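Matching sites in Dye type peroxidase A from Streptomyces lividans, a protein that probably works as a heme peroxidase that uses hydrogen peroxide to oxidise dyes and related compounds (PDB 5MJH (chain A, 1.45 Å), residues S80-T85 and V128-D133), and in its relative Dye-decolorizing peroxidase Tfu_3078 from Thermobifida fusca (PDB 5FW4 (chain B, 1.80 Å), residues A138-T143 and L186-E191). Both blocks share one frame: the second was fitted to the first on N, CA, C and O of the twelve residues, RMSD 0.36 Å. Numbering follows each deposited sequence.

Structure 1 (5MJH); sequences SSLTVT and VQIGAD.
Thr83 with Gly131 and Thr85 with Gln129 form antiparallel hydrogen-bonded pairs, joining the start of strand 83-89 to the end of strand 126-132 in the N-terminal half of the DyP-type fold. On the face of Leu82, Val84 and Ile130 packing is close and apolar, roofed by helices 43-61 and 135-149. Leu82 CG stands anti to the backbone N (chi1 179°), and CD1 lies beside Ile130 CG2 at 4.0 Å. At the far end Val128 CG1 rests 3.7 Å from Thr85 O. The opposite face is polar: a water binds Thr83 OG1 at 2.7 Å, Thr85 OG1 and Gln129 O, while Gln27 and Pro20 O hold the two hydroxyls from outside. Beyond the strands, Asp133 N reaches Ser80 O in a nearly straight bond of 2.9 Å (177°), and Ser80 OG turns to Gly78 O. Here the contact is looser: a water links OG of Ser81, a partly exposed residue (2.9 Å), to Asp133 OD2 (2.6 Å), with OD1 taken by Ala28 N.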
loop_
_atom_site.group_PDB
_atom_site.type_symbol
_atom_site.label_atom_id
_atom_site.label_comp_id
_atom_site.label_asym_id
_atom_site.label_seq_id
_atom_site.Cartn_x
_atom_site.Cartn_y
_atom_site.Cartn_z
ATOM N N SER A 80 7.194 -14.190 -4.236
ATOM C CA SER A 80 5.962 -13.401 -4.358
ATOM C C SER A 80 6.006 -12.547 -5.645
ATOM O O SER A 80 5.503 -11.410 -5.691
ATOM C CB SER A 80 5.768 -12.551 -3.113
ATOM O OG SER A 80 5.745 -13.328 -1.930
ATOM N N SER A 81 6.604 -13.100 -6.716
ATOM C CA SER A 81 6.668 -12.463 -8.017
ATOM C C SER A 81 7.377 -11.123 -7.979
ATOM O O SER A 81 7.133 -10.221 -8.791
ATOM C CB SER A 81 5.248 -12.298 -8.664
ATOM O OG SER A 81 4.670 -13.548 -8.972
ATOM N N LEU A 82 8.297 -10.990 -7.058
ATOM C CA LEU A 82 9.157 -9.811 -7.005
ATOM C C LEU A 82 9.878 -9.559 -8.320
ATOM O O LEU A 82 10.491 -10.481 -8.882
ATOM C CB LEU A 82 10.180 -9.941 -5.895
ATOM C CG LEU A 82 11.158 -8.759 -5.756
ATOM C CD1 LEU A 82 10.498 -7.490 -5.252
ATOM C CD2 LEU A 82 12.306 -9.166 -4.832
ATOM N N THR A 83 9.854 -8.307 -8.796
ATOM C CA THR A 83 10.726 -7.880 -9.864
ATOM C C THR A 83 11.374 -6.572 -9.524
ATOM O O THR A 83 10.797 -5.763 -8.805
ATOM C CB THR A 83 10.052 -7.738 -11.231
ATOM O OG1 THR A 83 9.019 -6.746 -11.171
ATOM C CG2 THR A 83 9.369 -9.028 -11.651
ATOM N N VAL A 84 12.589 -6.396 -10.035
ATOM C CA VAL A 84 13.362 -5.178 -9.872
ATOM C C VAL A 84 13.892 -4.784 -11.250
ATOM O O VAL A 84 14.546 -5.600 -11.903
ATOM C CB VAL A 84 14.526 -5.355 -8.863
ATOM C CG1 VAL A 84 15.210 -4.019 -8.598
ATOM C CG2 VAL A 84 14.071 -5.952 -7.572
ATOM N N THR A 85 13.734 -3.515 -11.620
ATOM C CA THR A 85 13.984 -3.011 -12.965
ATOM C C THR A 85 14.730 -1.690 -12.848
ATOM O O THR A 85 14.361 -0.888 -12.018
ATOM C CB THR A 85 12.670 -2.711 -13.756
ATOM O OG1 THR A 85 11.746 -3.789 -13.590
ATOM C CG2 THR A 85 12.981 -2.448 -15.232
ATOM N N VAL A 128 14.511 3.042 -10.287
ATOM C CA VAL A 128 14.295 1.655 -9.949
ATOM C C VAL A 128 12.804 1.398 -9.723
ATOM O O VAL A 128 12.083 2.170 -9.019
ATOM C CB VAL A 128 15.070 1.229 -8.644
ATOM C CG1 VAL A 128 15.011 -0.260 -8.456
ATOM C CG2 VAL A 128 16.512 1.732 -8.692
ATOM N N GLN A 129 12.326 0.308 -10.329
ATOM C CA GLN A 129 10.926 -0.096 -10.204
ATOM C C GLN A 129 10.909 -1.419 -9.446
ATOM O O GLN A 129 11.469 -2.413 -9.885
ATOM C CB GLN A 129 10.256 -0.272 -11.581
ATOM C CG GLN A 129 8.864 -0.878 -11.511
ATOM C CD GLN A 129 8.287 -1.172 -12.897
ATOM O OE1 GLN A 129 8.816 -2.041 -13.630
ATOM N NE2 GLN A 129 7.248 -0.459 -13.279
ATOM N N ILE A 130 10.220 -1.466 -8.317
ATOM C CA ILE A 130 10.095 -2.649 -7.529
ATOM C C ILE A 130 8.640 -3.025 -7.491
ATOM O O ILE A 130 7.818 -2.158 -7.323
ATOM C CB ILE A 130 10.611 -2.362 -6.112
ATOM C CG1 ILE A 130 12.120 -2.232 -6.196
ATOM C CG2 ILE A 130 10.271 -3.487 -5.158
ATOM C CD1 ILE A 130 12.711 -1.657 -4.962
ATOM N N GLY A 131 8.307 -4.292 -7.706
ATOM C CA GLY A 131 6.911 -4.748 -7.564
ATOM C C GLY A 131 6.874 -6.156 -7.068
ATOM O O GLY A 131 7.795 -6.951 -7.309
ATOM N N ALA A 132 5.826 -6.483 -6.366
ATOM C CA ALA A 132 5.621 -7.797 -5.811
ATOM C C ALA A 132 4.182 -7.957 -5.371
ATOM O O ALA A 132 3.452 -6.995 -5.261
ATOM C CB ALA A 132 6.534 -8.033 -4.620
ATOM N N ASP A 133 3.768 -9.201 -5.136
ATOM C CA ASP A 133 2.432 -9.465 -4.646
ATOM C C ASP A 133 2.357 -9.544 -3.126
ATOM O O ASP A 133 1.291 -9.732 -2.604
ATOM C CB ASP A 133 1.919 -10.748 -5.288
ATOM C CG ASP A 133 1.582 -10.565 -6.759
ATOM O OD1 ASP A 133 1.029 -9.490 -7.107
ATOM O OD2 ASP A 133 1.782 -11.530 -7.547
HETATM O O HOH W 1 2.523 -13.944 -7.104
HETATM O O HOH W 2 10.080 -4.263 -11.472
#

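Structure 2 (5FW4); sequences ASLMVT and LQVGAE.
Met141 with Gly189 and Thr143 with Gln187 form antiparallel hydrogen-bonded pairs. On the face of Leu140, Val142 and Val188 packing is close and apolar, under helices 97-120 and 193-205. Leu140 CG stands anti to the backbone N (chi1 178°), and CD1 lies beside Val188 CG1 at 3.9 Å. At the far end Leu186 CD2 comes to 4.0 Å from Thr143 O. The opposite face carries Met141, whose CG sits between the backbone N and carbonyl carbon and leans on Gly189 O at 3.6 Å; Ala64, Pro79 and Arg355 meet the side chain from outside. A water donates to Gln187 O at 2.9 Å and weakly to Met141 O. Gln187 NE2 donates to Thr143 OG1 at 3.0 Å, the hydroxyl oxygen close to the amide plane; Pro72 O also bonds OG1. Beyond the strands, Glu191 N reaches Ala138 O at 2.8 Å. Here the contact is looser, the polar ends bonded outside the segments: Ser139 OG to Met59 O, Glu191 OE1 to Ala80 N and OE2 to Ala224 N.

How the two compare
The backbone ladder is kept: Thr83(A) N to Gly131(A) O and Met141(B) N to Gly189(B) O, and Asp133(A) N to Ser80(A) O and Glu191(B) N to Ala138(B) O, recur at like lengths. Differences lie in the exchanged side chains. CG of Met141(B) falls 1.1 Å apart from OG1 of Thr83(A) after superposition, so a carbon stands near the place of the hydroxyl that in chain A meets Gln27(A) NE2 and a water; a water nevertheless stands at the same place in both. SD and CE of Met141(B) make the side chain longer there; CG2 of Thr83(A) has no counterpart. OG of Ser80(A), bonded to Gly78(A) O, is absent in Ala138(B), though the CB atoms coincide and phi is positive in both. Asp133(A) and Glu191(B) share the place of CB but part at the first torsion, chi1 -72° against -171°. The aspartate sends OD2 to the water modelled beside Ser81(A), with Ala28(A) N on OD1; CG, CD and OE2 of Glu191(B) have no counterpart in Asp133(A), and Ala80(B) N bonds OE1. Both CB atoms still touch the carbonyl O of Ser80(A) or Ala138(B). Ser81(A), Val84(A) and Thr85(A) and their counterparts keep their places. In the apolar layer, CG1 and CG2 of Ile130(A) fall 0.5 and 1.1 Å apart from CG2 and CG1 of Val188(B); the touch on Leu82(A) or Leu140(B) is kept, and CD1 of Ile130(A) is extra. At Val128(A) and Leu186(B) the CB atoms stand 0.8 Å apart; both side chains still touch Thr85(A) O or Thr143(B) O, and Ile130(A) or Val188(B). CG2 of Val128(A) lies near CG of Leu186(B), CG1 of Val128(A) has no equivalent, and CD1 and CD2 of Leu186(B) add bulk beyond.

Structure 2 (5FW4)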
loop_
_atom_site.group_PDB
_atom_site.type_symbol
_atom_site.label_atom_id
_atom_site.label_comp_id
_atom_site.label_asym_id
_atom_site.label_seq_id
_atom_site.Cartn_x
_atom_site.Cartn_y
_atom_site.Cartn_z
ATOM N N ALA B 138 6.477 -14.162 -4.000
ATOM C CA ALA B 138 5.540 -13.067 -4.376
ATOM C C ALA B 138 5.940 -12.317 -5.614
ATOM O O ALA B 138 5.831 -11.080 -5.636
ATOM C CB ALA B 138 5.340 -12.094 -3.223
ATOM N N SER B 139 6.400 -13.049 -6.629
ATOM C CA SER B 139 6.705 -12.479 -7.909
ATOM C C SER B 139 7.619 -11.264 -7.850
ATOM O O SER B 139 7.453 -10.332 -8.610
ATOM C CB SER B 139 5.364 -12.122 -8.640
ATOM O OG SER B 139 4.620 -13.298 -8.747
ATOM N N LEU B 140 8.641 -11.261 -6.977
ATOM C CA LEU B 140 9.473 -10.081 -6.878
ATOM C C LEU B 140 10.250 -9.829 -8.164
ATOM O O LEU B 140 10.785 -10.760 -8.787
ATOM C CB LEU B 140 10.436 -10.208 -5.693
ATOM C CG LEU B 140 11.430 -9.093 -5.422
ATOM C CD1 LEU B 140 10.800 -7.788 -5.038
ATOM C CD2 LEU B 140 12.348 -9.614 -4.288
ATOM N N MET B 141 10.245 -8.561 -8.581
ATOM C CA MET B 141 10.869 -8.131 -9.803
ATOM C C MET B 141 11.391 -6.723 -9.657
ATOM O O MET B 141 10.786 -5.845 -9.006
ATOM C CB MET B 141 9.879 -8.171 -10.978
ATOM C CG MET B 141 8.577 -7.559 -10.666
ATOM S SD MET B 141 7.500 -7.663 -12.126
ATOM C CE MET B 141 7.205 -9.414 -12.182
ATOM N N VAL B 142 12.500 -6.488 -10.347
ATOM C CA VAL B 142 13.251 -5.276 -10.231
ATOM C C VAL B 142 13.609 -4.780 -11.617
ATOM O O VAL B 142 14.111 -5.532 -12.468
ATOM C CB VAL B 142 14.572 -5.518 -9.417
ATOM C CG1 VAL B 142 15.315 -4.194 -9.244
ATOM C CG2 VAL B 142 14.227 -6.165 -8.081
ATOM N N THR B 143 13.388 -3.492 -11.812
ATOM C CA THR B 143 13.713 -2.805 -13.044
ATOM C C THR B 143 14.562 -1.590 -12.728
ATOM O O THR B 143 14.279 -0.865 -11.766
ATOM C CB THR B 143 12.393 -2.272 -13.717
ATOM O OG1 THR B 143 11.359 -3.231 -13.568
ATOM C CG2 THR B 143 12.623 -1.989 -15.194
ATOM N N LEU B 186 14.410 3.046 -9.886
ATOM C CA LEU B 186 14.107 1.702 -9.490
ATOM C C LEU B 186 12.620 1.494 -9.526
ATOM O O LEU B 186 11.896 2.230 -8.863
ATOM C CB LEU B 186 14.590 1.464 -8.064
ATOM C CG LEU B 186 16.105 1.394 -7.912
ATOM C CD1 LEU B 186 16.389 1.292 -6.418
ATOM C CD2 LEU B 186 16.668 0.210 -8.685
ATOM N N GLN B 187 12.175 0.486 -10.271
ATOM C CA GLN B 187 10.814 -0.013 -10.145
ATOM C C GLN B 187 10.862 -1.391 -9.514
ATOM O O GLN B 187 11.452 -2.331 -10.076
ATOM C CB GLN B 187 10.052 -0.046 -11.488
ATOM C CG GLN B 187 8.673 -0.720 -11.369
ATOM C CD GLN B 187 8.001 -1.050 -12.681
ATOM O OE1 GLN B 187 6.817 -0.690 -12.906
ATOM N NE2 GLN B 187 8.706 -1.771 -13.551
ATOM N N VAL B 188 10.247 -1.503 -8.345
ATOM C CA VAL B 188 10.210 -2.747 -7.603
ATOM C C VAL B 188 8.760 -3.152 -7.461
ATOM O O VAL B 188 7.908 -2.349 -7.014
ATOM C CB VAL B 188 10.912 -2.577 -6.231
ATOM C CG1 VAL B 188 11.245 -3.911 -5.591
ATOM C CG2 VAL B 188 12.159 -1.730 -6.409
ATOM N N GLY B 189 8.497 -4.405 -7.815
ATOM C CA GLY B 189 7.155 -4.961 -7.783
ATOM C C GLY B 189 7.111 -6.265 -7.042
ATOM O O GLY B 189 8.060 -7.064 -7.106
ATOM N N ALA B 190 6.034 -6.456 -6.276
ATOM C CA ALA B 190 5.761 -7.728 -5.688
ATOM C C ALA B 190 4.275 -7.872 -5.403
ATOM O O ALA B 190 3.537 -6.890 -5.382
ATOM C CB ALA B 190 6.589 -7.947 -4.399
ATOM N N GLU B 191 3.835 -9.114 -5.204
ATOM C CA GLU B 191 2.458 -9.393 -4.872
ATOM C C GLU B 191 2.137 -9.171 -3.399
ATOM O O GLU B 191 0.993 -9.236 -3.011
ATOM C CB GLU B 191 2.155 -10.832 -5.324
ATOM C CG GLU B 191 0.714 -11.266 -5.258
ATOM C CD GLU B 191 -0.212 -10.531 -6.241
ATOM O OE1 GLU B 191 0.243 -10.026 -7.290
ATOM O OE2 GLU B 191 -1.400 -10.591 -5.923
HETATM O O HOH W 3 9.587 -4.251 -11.274
#